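Local coordinates for TPR repeat-containing protein (Cytophaga hutchinsonii, PDB 3U4T), which is of unknown function but, as a tetratricopeptide-repeat protein built of stacked helices, probably serves as a scaffold for binding other proteins, at residues N224-Y229 with A243-I247; P173-I177 with K204-C209. The protein carries 1 engineered substitution. All coordinates share one frame; numbering follows the deposited sequence.

Contact 1: N224-Y229 with A243-I247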
# COMPACT_ATOMS: atom_id res chain seq x y z
N ASN A 224 10.36 11.84 -18.43
CA ASN A 224 10.99 12.30 -19.66
C ASN A 224 10.12 12.09 -20.89
O ASN A 224 10.15 12.91 -21.82
CB ASN A 224 12.34 11.61 -19.85
CG ASN A 224 13.44 12.27 -19.04
OD1 ASN A 224 13.91 13.36 -19.35
ND2 ASN A 224 13.86 11.60 -17.98
N GLU A 225 9.35 11.00 -20.90
CA GLU A 225 8.47 10.71 -22.02
C GLU A 225 7.44 11.82 -22.14
O GLU A 225 7.20 12.32 -23.23
CB GLU A 225 7.78 9.36 -21.84
CG GLU A 225 8.62 8.16 -22.27
CD GLU A 225 7.79 6.89 -22.39
OE1 GLU A 225 6.55 6.99 -22.48
OE2 GLU A 225 8.37 5.78 -22.43
N TYR A 226 6.84 12.20 -21.03
CA TYR A 226 5.85 13.27 -21.06
C TYR A 226 6.51 14.53 -21.63
O TYR A 226 6.01 15.13 -22.57
CB TYR A 226 5.33 13.56 -19.64
CG TYR A 226 4.46 14.80 -19.57
CD1 TYR A 226 3.10 14.74 -19.90
CD2 TYR A 226 5.00 16.04 -19.24
CE1 TYR A 226 2.32 15.87 -19.90
CE2 TYR A 226 4.22 17.18 -19.26
CZ TYR A 226 2.88 17.09 -19.58
OH TYR A 226 2.10 18.23 -19.57
N ILE A 227 7.64 14.91 -21.04
CA ILE A 227 8.34 16.10 -21.49
C ILE A 227 8.63 16.03 -22.99
O ILE A 227 8.32 16.97 -23.73
CB ILE A 227 9.66 16.28 -20.71
CG1 ILE A 227 9.37 16.35 -19.21
CG2 ILE A 227 10.35 17.57 -21.14
CD1 ILE A 227 8.51 17.53 -18.83
N ALA A 228 9.22 14.92 -23.44
CA ALA A 228 9.54 14.77 -24.87
C ALA A 228 8.32 14.98 -25.77
O ALA A 228 8.44 15.59 -26.83
CB ALA A 228 10.17 13.41 -25.14
N TYR A 229 7.16 14.49 -25.34
CA TYR A 229 5.94 14.67 -26.12
C TYR A 229 5.46 16.11 -25.98
O TYR A 229 5.03 16.72 -26.95
CB TYR A 229 4.84 13.71 -25.64
CG TYR A 229 5.08 12.25 -26.00
CD1 TYR A 229 5.41 11.87 -27.31
CD2 TYR A 229 4.97 11.25 -25.04
CE1 TYR A 229 5.61 10.52 -27.65
CE2 TYR A 229 5.16 9.90 -25.37
CZ TYR A 229 5.48 9.54 -26.67
OH TYR A 229 5.64 8.21 -27.00
N ALA A 243 15.23 15.01 -23.98
CA ALA A 243 14.43 14.17 -23.11
C ALA A 243 14.51 12.74 -23.64
O ALA A 243 14.66 11.79 -22.86
CB ALA A 243 12.99 14.66 -23.07
N TRP A 244 14.40 12.60 -24.96
CA TRP A 244 14.47 11.29 -25.60
C TRP A 244 15.82 10.67 -25.28
O TRP A 244 15.95 9.45 -25.21
CB TRP A 244 14.31 11.42 -27.11
CG TRP A 244 12.89 11.60 -27.58
CD1 TRP A 244 12.44 12.49 -28.50
CD2 TRP A 244 11.74 10.84 -27.16
NE1 TRP A 244 11.09 12.34 -28.69
CE2 TRP A 244 10.64 11.34 -27.89
CE3 TRP A 244 11.54 9.79 -26.26
CZ2 TRP A 244 9.35 10.82 -27.73
CZ3 TRP A 244 10.26 9.28 -26.11
CH2 TRP A 244 9.18 9.80 -26.85
N LYS A 245 16.82 11.53 -25.08
CA LYS A 245 18.15 11.03 -24.77
C LYS A 245 18.22 10.58 -23.32
O LYS A 245 18.77 9.52 -23.04
CB LYS A 245 19.21 12.11 -25.05
CG LYS A 245 19.45 12.36 -26.54
CD LYS A 245 20.41 13.53 -26.78
CE LYS A 245 20.60 13.80 -28.28
NZ LYS A 245 21.13 15.17 -28.55
N ASN A 246 17.66 11.35 -22.40
CA ASN A 246 17.72 10.93 -21.00
C ASN A 246 17.16 9.54 -20.80
O ASN A 246 17.58 8.82 -19.89
CB ASN A 246 16.95 11.91 -20.13
CG ASN A 246 17.46 13.30 -20.26
OD1 ASN A 246 18.66 13.50 -20.49
ND2 ASN A 246 16.58 14.28 -20.13
N ILE A 247 16.21 9.15 -21.65
CA ILE A 247 15.60 7.83 -21.54
C ILE A 247 16.55 6.72 -21.99
O ILE A 247 16.67 5.69 -21.31
CB ILE A 247 14.31 7.76 -22.35
CG1 ILE A 247 13.31 8.77 -21.77
CG2 ILE A 247 13.73 6.34 -22.32
CD1 ILE A 247 12.08 8.94 -22.60

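Contact 2: P173-I177 with K204-C209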
# COMPACT_ATOMS: atom_id res chain seq x y z
N PRO A 173 7.62 16.35 2.44
CA PRO A 173 8.10 17.26 1.40
C PRO A 173 9.11 16.67 0.43
O PRO A 173 10.09 16.09 0.85
CB PRO A 173 8.69 18.43 2.22
CG PRO A 173 7.93 18.39 3.47
CD PRO A 173 7.84 16.92 3.78
N ASN A 174 8.91 16.92 -0.86
CA ASN A 174 9.83 16.45 -1.90
C ASN A 174 9.83 14.96 -2.15
O ASN A 174 10.69 14.46 -2.88
CB ASN A 174 11.27 16.91 -1.61
CG ASN A 174 11.59 18.21 -2.26
OD1 ASN A 174 10.79 19.14 -2.23
ND2 ASN A 174 12.79 18.31 -2.83
N ILE A 175 8.89 14.23 -1.56
CA ILE A 175 8.82 12.79 -1.76
C ILE A 175 8.41 12.59 -3.23
O ILE A 175 7.37 13.09 -3.68
CB ILE A 175 7.81 12.12 -0.78
CG1 ILE A 175 8.21 10.66 -0.58
CG2 ILE A 175 6.39 12.22 -1.31
CD1 ILE A 175 7.48 9.96 0.56
N TYR A 176 9.25 11.88 -3.97
CA TYR A 176 9.03 11.68 -5.40
C TYR A 176 7.67 11.12 -5.77
O TYR A 176 7.06 11.55 -6.75
CB TYR A 176 10.14 10.78 -5.96
CG TYR A 176 9.91 9.30 -5.77
CD1 TYR A 176 10.11 8.68 -4.54
CD2 TYR A 176 9.51 8.51 -6.85
CE1 TYR A 176 9.94 7.30 -4.39
CE2 TYR A 176 9.34 7.14 -6.71
CZ TYR A 176 9.56 6.54 -5.49
OH TYR A 176 9.42 5.17 -5.41
N ILE A 177 7.22 10.15 -4.99
CA ILE A 177 5.95 9.52 -5.23
C ILE A 177 4.80 10.52 -5.26
O ILE A 177 3.80 10.29 -5.93
CB ILE A 177 5.69 8.45 -4.16
CG1 ILE A 177 5.35 7.13 -4.86
CG2 ILE A 177 4.61 8.93 -3.21
CD1 ILE A 177 5.51 5.88 -3.98
N LYS A 204 9.70 18.36 -11.53
CA LYS A 204 10.15 18.23 -10.15
C LYS A 204 10.49 16.77 -9.84
O LYS A 204 11.40 16.49 -9.07
CB LYS A 204 9.07 18.73 -9.19
CG LYS A 204 9.33 20.13 -8.64
CD LYS A 204 10.47 20.12 -7.61
CE LYS A 204 10.63 21.48 -6.93
NZ LYS A 204 11.40 21.39 -5.64
N LEU A 205 9.76 15.85 -10.46
CA LEU A 205 9.99 14.43 -10.27
C LEU A 205 11.41 14.08 -10.72
O LEU A 205 12.11 13.33 -10.06
CB LEU A 205 9.02 13.61 -11.10
CG LEU A 205 9.21 12.13 -10.83
CD1 LEU A 205 8.58 11.79 -9.49
CD2 LEU A 205 8.56 11.31 -11.91
N ILE A 206 11.80 14.62 -11.86
CA ILE A 206 13.14 14.40 -12.38
C ILE A 206 14.13 15.13 -11.47
O ILE A 206 15.25 14.68 -11.27
CB ILE A 206 13.29 14.94 -13.83
CG1 ILE A 206 12.42 14.13 -14.79
CG2 ILE A 206 14.74 14.91 -14.26
CD1 ILE A 206 12.39 14.71 -16.21
N GLU A 207 13.69 16.26 -10.92
CA GLU A 207 14.55 17.04 -10.03
C GLU A 207 14.99 16.15 -8.87
O GLU A 207 16.18 15.90 -8.68
CB GLU A 207 13.81 18.27 -9.48
CG GLU A 207 14.28 19.60 -10.05
CD GLU A 207 13.42 20.78 -9.61
OE1 GLU A 207 13.30 21.00 -8.39
OE2 GLU A 207 12.88 21.49 -10.49
N VAL A 208 14.02 15.65 -8.12
CA VAL A 208 14.33 14.79 -6.98
C VAL A 208 14.74 13.37 -7.37
O VAL A 208 15.28 12.63 -6.55
CB VAL A 208 13.13 14.72 -6.01
CG1 VAL A 208 12.64 16.13 -5.67
CG2 VAL A 208 12.02 13.89 -6.62
N CYS A 209 14.51 12.99 -8.62
CA CYS A 209 14.87 11.63 -9.07
C CYS A 209 16.11 11.45 -9.92
O CYS A 209 16.79 10.43 -9.84
CB CYS A 209 13.69 10.98 -9.81
SG CYS A 209 12.34 10.42 -8.77

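Contact 1: N224-Y229 with A243-I247
Asn224, Ala228 and Tyr229 of helix 217-233 meet Ala243, Trp244 and Asn246 of helix 237-250 in an antiparallel helical hairpin. The axes of the two short segments approach to 8.5 Å and run nearly antiparallel. Alanines sit where the backbones come close: Ala228 CB lies 3.7 Å from Ala243 CB. Ala243 CB also rests on the backbone oxygen of Asn224. Such a hairpin is the repeat unit of the tetratricopeptide-repeat family. Trp244 leaves its helix pointing away, but CG lies anti to the carbonyl carbon (chi1 -79°) and the indole swings back over Ala228. Ala228 CB stands over one face of the indole, near the CD2-CE2 bond the two rings share, 3.6 Å from the six-membered ring's centroid, in a CH-pi contact. The far edge of the same ring points at the face of Tyr229, giving a T-shaped pair with planes at 88° and Trp244 CH2 3.7 Å from Tyr229 CZ. An alanine in place of Trp244 would probably leave the Ala228 methyl without its aromatic cover and the Tyr229 face without its edge partner. At the other end, Asn246 ND2 donates to Asn224 OD1 from above its carbonyl plane, at 2.9 Å and nearly straight (168°). Asn224 ND2 is bound by Leu220 O, so both ends of this buried amide are engaged. Ile247 CG1 packs on Asn224 CB at 3.6 Å, and Ile247 CD1 reaches Glu225 CG.

Contact 2: P173-I177 with K204-C209
Lys204, Leu205, Val208 and Cys209 touch Asn174 and Tyr176, joining the end of helix 199-209 to the start of helix 176-189. These are consecutive helices of an all-helical chain, consistent with a tetratricopeptide-repeat array, with Ile175 at the N-cap and Tyr176 in the first turn. The Lys204 chain bends at chi2 (-73°), which carries NZ to the Asn174 side. NZ comes to 4.1 Å from Asn174 OD1, too long for a bond, and forms a salt bridge with Glu207 OE1 at 3.4 Å on its own helix. Asn174 OD1 has its hydrogen-bond partner in the hydroxyl of Tyr179. Leu205 CD1 presses on the backbone oxygen of Tyr176 at 3.1 Å, a close approach for a methyl, and reaches the ring near its plane. Val208 points toward residues 173-177 and divides its two methyls between Asn174 and Tyr176. Its CG1 lies 3.6 Å from Asn174 ND2, and its CG2 3.7 Å from Tyr176 CB. Tyr176 has CG between its backbone N and carbonyl carbon (chi1 83°). The phenol therefore leaves the side of helix 199-209 and meets the Tyr216 ring and Glu219. Tyr176 CB stays against Val208 and Cys209, and Cys209 also comes near the ring, at CG and CD2. Cys209 SG lies 3.6 Å from Tyr176 CB and 4.8 Å from the ring centroid, in an oblique sulfur-aromatic contact 53° off the ring normal.

How the contacts relate
Contact 2 comes first along the chain and contact 1 follows. Contact 2 lies on helix 199-209 and contact 1 on the next, 217-233; their centres are 16 Å apart. They touch directly where Ile206 CD1 packs on Asn224 OD1 at 3.7 Å. Contact 1 buries 397 Å² of surface, both sides summed, against 239 Å² for contact 2. It is mostly buried, though Tyr229 and Asn246 remain exposed. It joins two helices along their bodies, with an aromatic pair and an amide-amide hydrogen bond. Contact 2 is only partly buried. It sets a helix end against a turn and a helix start, and relies on aliphatic and sulfur packing. A lysine-glutamate salt bridge lies within residues 204-209 and does not cross to the other segment.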